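Long-range contacts in NO-binding heme-dependent sensor protein (Shewanella oneidensis, PDB 4U9B), which binds heme and nitric oxide and probably serves as an H-NOX gas sensor in signalling: residues 8-12 with 68-73; 91-96 with 127-131. Residues are numbered along the deposited sequence.

Contact 1: 8-12 with 68-73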
loop_
_atom_site.group_PDB
_atom_site.type_symbol
_atom_site.label_atom_id
_atom_site.label_comp_id
_atom_site.label_asym_id
_atom_site.label_seq_id
_atom_site.Cartn_x
_atom_site.Cartn_y
_atom_site.Cartn_z
ATOM N N VAL A 8 -4.734 4.550 8.629
ATOM C CA VAL A 8 -5.632 3.797 7.765
ATOM C C VAL A 8 -5.729 2.357 8.266
ATOM O O VAL A 8 -6.794 1.747 8.204
ATOM C CB VAL A 8 -5.171 3.825 6.292
ATOM C CG1 VAL A 8 -6.117 3.016 5.423
ATOM C CG2 VAL A 8 -5.109 5.259 5.784
ATOM N N LEU A 9 -4.622 1.820 8.777
ATOM C CA LEU A 9 -4.637 0.482 9.356
ATOM C C LEU A 9 -5.587 0.457 10.546
ATOM O O LEU A 9 -6.342 -0.499 10.720
ATOM C CB LEU A 9 -3.232 0.041 9.780
ATOM C CG LEU A 9 -3.120 -1.370 10.374
ATOM C CD1 LEU A 9 -3.488 -2.425 9.346
ATOM C CD2 LEU A 9 -1.723 -1.630 10.913
ATOM N N GLU A 10 -5.561 1.513 11.356
ATOM C CA GLU A 10 -6.468 1.609 12.497
ATOM C C GLU A 10 -7.916 1.558 12.021
ATOM O O GLU A 10 -8.730 0.821 12.578
ATOM C CB GLU A 10 -6.231 2.893 13.300
ATOM C CG GLU A 10 -7.112 2.988 14.556
ATOM C CD GLU A 10 -6.948 4.292 15.308
ATOM O OE1 GLU A 10 -7.867 4.647 16.078
ATOM O OE2 GLU A 10 -5.905 4.958 15.139
ATOM N N ASP A 11 -8.234 2.341 10.992
ATOM C CA ASP A 11 -9.583 2.353 10.436
ATOM C C ASP A 11 -10.020 0.945 10.051
ATOM O O ASP A 11 -11.161 0.555 10.280
ATOM C CB ASP A 11 -9.664 3.276 9.214
ATOM C CG ASP A 11 -9.532 4.745 9.576
ATOM O OD1 ASP A 11 -9.702 5.085 10.766
ATOM O OD2 ASP A 11 -9.269 5.561 8.668
ATOM N N MET A 12 -9.100 0.179 9.478
ATOM C CA MET A 12 -9.414 -1.168 9.019
ATOM C C MET A 12 -9.611 -2.122 10.197
ATOM O O MET A 12 -10.619 -2.827 10.269
ATOM C CB MET A 12 -8.307 -1.680 8.097
ATOM C CG MET A 12 -8.665 -2.957 7.362
ATOM S SD MET A 12 -7.400 -3.473 6.188
ATOM C CE MET A 12 -8.290 -4.742 5.288
ATOM N N ALA A 68 -4.782 -7.274 1.281
ATOM C CA ALA A 68 -6.102 -6.774 1.651
ATOM C C ALA A 68 -6.000 -5.350 2.180
ATOM O O ALA A 68 -6.801 -4.481 1.829
ATOM C CB ALA A 68 -6.741 -7.677 2.686
ATOM N N PHE A 69 -5.010 -5.120 3.033
ATOM C CA PHE A 69 -4.749 -3.787 3.555
ATOM C C PHE A 69 -4.424 -2.814 2.430
ATOM O O PHE A 69 -4.905 -1.684 2.426
ATOM C CB PHE A 69 -3.605 -3.826 4.567
ATOM C CG PHE A 69 -3.149 -2.470 5.022
ATOM C CD1 PHE A 69 -4.037 -1.583 5.602
ATOM C CD2 PHE A 69 -1.826 -2.092 4.887
ATOM C CE1 PHE A 69 -3.618 -0.338 6.024
ATOM C CE2 PHE A 69 -1.400 -0.850 5.309
ATOM C CZ PHE A 69 -2.298 0.028 5.880
ATOM N N GLY A 70 -3.611 -3.261 1.477
ATOM C CA GLY A 70 -3.242 -2.437 0.339
ATOM C C GLY A 70 -4.445 -1.929 -0.433
ATOM O O GLY A 70 -4.497 -0.761 -0.826
ATOM N N GLN A 71 -5.421 -2.803 -0.650
ATOM C CA GLN A 71 -6.623 -2.418 -1.377
ATOM C C GLN A 71 -7.444 -1.427 -0.565
ATOM O O GLN A 71 -7.972 -0.453 -1.106
ATOM C CB GLN A 71 -7.460 -3.646 -1.724
ATOM C CG GLN A 71 -8.670 -3.326 -2.579
ATOM C CD GLN A 71 -9.140 -4.507 -3.409
ATOM O OE1 GLN A 71 -8.763 -5.652 -3.158
ATOM N NE2 GLN A 71 -9.965 -4.230 -4.410
ATOM N N PHE A 72 -7.545 -1.682 0.735
ATOM C CA PHE A 72 -8.225 -0.775 1.649
ATOM C C PHE A 72 -7.508 0.570 1.671
ATOM O O PHE A 72 -8.139 1.626 1.742
ATOM C CB PHE A 72 -8.275 -1.387 3.058
ATOM C CG PHE A 72 -9.086 -0.592 4.051
ATOM C CD1 PHE A 72 -8.502 0.431 4.784
ATOM C CD2 PHE A 72 -10.423 -0.887 4.269
ATOM C CE1 PHE A 72 -9.241 1.156 5.704
ATOM C CE2 PHE A 72 -11.168 -0.166 5.188
ATOM C CZ PHE A 72 -10.575 0.858 5.908
ATOM N N LEU A 73 -6.183 0.517 1.582
ATOM C CA LEU A 73 -5.338 1.693 1.759
ATOM C C LEU A 73 -5.493 2.729 0.650
ATOM O O LEU A 73 -5.261 3.918 0.880
ATOM C CB LEU A 73 -3.870 1.266 1.861
ATOM C CG LEU A 73 -2.806 2.362 1.978
ATOM C CD1 LEU A 73 -3.019 3.219 3.221
ATOM C CD2 LEU A 73 -1.416 1.743 1.989
#
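Helices 3-17 and 62-80 meet here through apolar side chains. This is near-perpendicular helix-on-helix packing in the N-terminal, helical part of the H-NOX fold. The local axes of the two segments cross at 108° and come within 10.1 Å of each other; the segments bury 388 Å² between them. Val8 points toward the other helix and touches three residues of it. Val8 CG1 lies 3.6 Å from Phe72 CD1 and 4.2 Å from Phe69 CE1, and Val8 CB lies 3.8 Å from Leu73 CD1. Leu9 comes next and packs on Phe69. Leu9 CB is 3.8 Å from Phe69 CE1, and Leu9 CD1 sits over the Phe69 ring face in a CH-pi contact, 4.2 Å from its centroid. Leu9 also reaches Leu47 and Ile50 of helix 44-58. Asp11 adds little: Asp11 CB is 4.1 Å from Phe72 CE1, while its carboxylate forms a salt bridge with Arg80. Met12 extends between the two aromatic rings. Met12 CB lies over the face of Phe72, 3.9 Å from the ring centroid, as a CH-pi contact. Met12 SD makes Met-aromatic contacts with both rings, at the edge of Phe69 and obliquely to Phe72. Beyond the sulfur, Met12 CE comes within 4.2 Å of Ala68 CB. Gln71 and Leu73 also touch helix 139-152, and the Leu73 side chain is about 6 Å from the heme. With no hydrogen bond or salt bridge between the segments, the two helices are held by van der Waals, CH-pi and sulfur-aromatic contacts, whose strength depends on close fit.

Contact 2: 91-96 with 127-131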
loop_
_atom_site.group_PDB
_atom_site.type_symbol
_atom_site.label_atom_id
_atom_site.label_comp_id
_atom_site.label_asym_id
_atom_site.label_seq_id
_atom_site.Cartn_x
_atom_site.Cartn_y
_atom_site.Cartn_z
ATOM N N PHE A 91 -7.161 4.990 -14.801
ATOM C CA PHE A 91 -6.293 4.052 -14.095
ATOM C C PHE A 91 -4.864 4.058 -14.634
ATOM O O PHE A 91 -3.909 4.134 -13.862
ATOM C CB PHE A 91 -6.882 2.643 -14.184
ATOM C CG PHE A 91 -6.012 1.576 -13.581
ATOM C CD1 PHE A 91 -5.968 1.391 -12.209
ATOM C CD2 PHE A 91 -5.253 0.746 -14.388
ATOM C CE1 PHE A 91 -5.172 0.406 -11.653
ATOM C CE2 PHE A 91 -4.457 -0.243 -13.839
ATOM C CZ PHE A 91 -4.416 -0.413 -12.469
ATOM N N THR A 92 -4.719 3.986 -15.955
ATOM C CA THR A 92 -3.394 3.923 -16.569
ATOM C C THR A 92 -2.569 5.163 -16.241
ATOM O O THR A 92 -1.370 5.064 -15.970
ATOM C CB THR A 92 -3.489 3.771 -18.099
ATOM O OG1 THR A 92 -4.174 2.554 -18.420
ATOM C CG2 THR A 92 -2.101 3.740 -18.735
ATOM N N SER A 93 -3.213 6.327 -16.269
ATOM C CA SER A 93 -2.540 7.587 -15.972
ATOM C C SER A 93 -1.994 7.592 -14.547
ATOM O O SER A 93 -0.872 8.037 -14.306
ATOM C CB SER A 93 -3.493 8.769 -16.166
ATOM O OG SER A 93 -4.135 8.709 -17.428
ATOM N N LEU A 94 -2.792 7.090 -13.609
ATOM C CA LEU A 94 -2.388 7.040 -12.205
ATOM C C LEU A 94 -1.161 6.156 -12.026
ATOM O O LEU A 94 -0.168 6.577 -11.435
ATOM C CB LEU A 94 -3.537 6.528 -11.329
ATOM C CG LEU A 94 -3.338 6.621 -9.809
ATOM C CD1 LEU A 94 -4.684 6.735 -9.109
ATOM C CD2 LEU A 94 -2.567 5.423 -9.249
ATOM N N VAL A 95 -1.235 4.930 -12.536
ATOM C CA VAL A 95 -0.154 3.963 -12.370
ATOM C C VAL A 95 1.142 4.463 -13.000
ATOM O O VAL A 95 2.215 4.362 -12.403
ATOM C CB VAL A 95 -0.523 2.600 -12.986
ATOM C CG1 VAL A 95 0.629 1.608 -12.838
ATOM C CG2 VAL A 95 -1.778 2.048 -12.327
ATOM N N MET A 96 1.041 4.994 -14.212
ATOM C CA MET A 96 2.205 5.533 -14.899
ATOM C C MET A 96 2.703 6.811 -14.229
ATOM O O MET A 96 3.812 7.271 -14.503
ATOM C CB MET A 96 1.871 5.796 -16.369
ATOM C CG MET A 96 1.605 4.529 -17.165
ATOM S SD MET A 96 3.043 3.440 -17.240
ATOM C CE MET A 96 4.155 4.429 -18.238
ATOM N N GLN A 127 -0.712 -3.460 -21.890
ATOM C CA GLN A 127 -0.407 -3.951 -20.553
ATOM C C GLN A 127 0.582 -2.979 -19.926
ATOM O O GLN A 127 1.325 -2.301 -20.637
ATOM C CB GLN A 127 0.168 -5.370 -20.586
ATOM C CG GLN A 127 -0.798 -6.422 -21.110
ATOM C CD GLN A 127 -0.201 -7.820 -21.108
ATOM O OE1 GLN A 127 1.018 -7.989 -21.135
ATOM N NE2 GLN A 127 -1.063 -8.831 -21.077
ATOM N N ILE A 128 0.574 -2.898 -18.598
ATOM C CA ILE A 128 1.516 -2.062 -17.868
ATOM C C ILE A 128 2.505 -2.945 -17.122
ATOM O O ILE A 128 2.101 -3.812 -16.356
ATOM C CB ILE A 128 0.796 -1.140 -16.861
ATOM C CG1 ILE A 128 -0.220 -0.249 -17.580
ATOM C CG2 ILE A 128 1.806 -0.282 -16.096
ATOM C CD1 ILE A 128 -1.211 0.427 -16.646
ATOM N N ALA A 129 3.795 -2.723 -17.357
ATOM C CA ALA A 129 4.850 -3.422 -16.630
ATOM C C ALA A 129 5.353 -2.545 -15.494
ATOM O O ALA A 129 6.001 -1.524 -15.726
ATOM C CB ALA A 129 5.989 -3.790 -17.561
ATOM N N LEU A 130 5.049 -2.950 -14.265
ATOM C CA LEU A 130 5.378 -2.158 -13.090
ATOM C C LEU A 130 6.467 -2.831 -12.264
ATOM O O LEU A 130 6.248 -3.887 -11.673
ATOM C CB LEU A 130 4.125 -1.938 -12.240
ATOM C CG LEU A 130 4.167 -0.759 -11.267
ATOM C CD1 LEU A 130 4.311 0.567 -12.008
ATOM C CD2 LEU A 130 2.919 -0.744 -10.407
ATOM N N ARG A 131 7.646 -2.214 -12.238
ATOM C CA ARG A 131 8.750 -2.711 -11.429
ATOM C C ARG A 131 8.624 -2.161 -10.018
ATOM O O ARG A 131 8.392 -0.968 -9.836
ATOM C CB ARG A 131 10.097 -2.314 -12.032
ATOM C CG ARG A 131 11.299 -2.861 -11.272
ATOM C CD ARG A 131 12.592 -2.183 -11.704
ATOM N NE ARG A 131 13.761 -2.737 -11.019
ATOM C CZ ARG A 131 14.239 -2.305 -9.854
ATOM N NH1 ARG A 131 13.659 -1.296 -9.210
ATOM N NH2 ARG A 131 15.308 -2.886 -9.325
#
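Ile128 is the main strand residue in this contact. It points toward helix 91-96 and meets four of its residues. Ile128 CD1 lies 4.0 Å from Thr92 CG2 and 4.3 Å from Phe91 CE2. Ile128 CG2 is 3.9 Å from Val95 CG1 and 4.1 Å from Met96 SD. The contact is a helix packed on a face of the antiparallel sheet of the H-NOX fold. The local axes of helix and strand are 10.2 Å apart at closest approach and run 27° from parallel. Ala129 points away from the helix, as expected for the next residue of a strand. Its backbone pairs with Gln121 of strand 117-122, while Ile128 and Leu130 pair with Ile176 and Leu174 of strand 172-179. Leu130 points toward the helix again, and Leu130 CD1 lies 3.9 Å from Val95 CG1. Val95 thus bridges the two strand residues. Leu146 of helix 139-152 touches both Val95 and Leu130, so a second helix adds to the apolar cluster. The Leu130 side chain is about 5 Å from the heme, and Leu94 on the helix contacts the heme directly.

In the fold
Contact 1 comes first along the chain, and contact 2 opens only after it has closed. Their centres are 22 Å apart, on opposite sides of the chain's centre. The nearest atoms are about 10 Å apart, so the contacts do not touch. They share no helix or strand: contact 1 joins helices 3-17 and 62-80 in the helical part of the fold, while contact 2 joins helix 91-96 to the sheet through strand 128-133. Helix 139-152 touches both, through Leu73 in contact 1 and through Phe91, Val95 and Leu130 in contact 2. Both approach the heme, so the cofactor has helical packing near it from contact 1 and helix-on-sheet packing from contact 2.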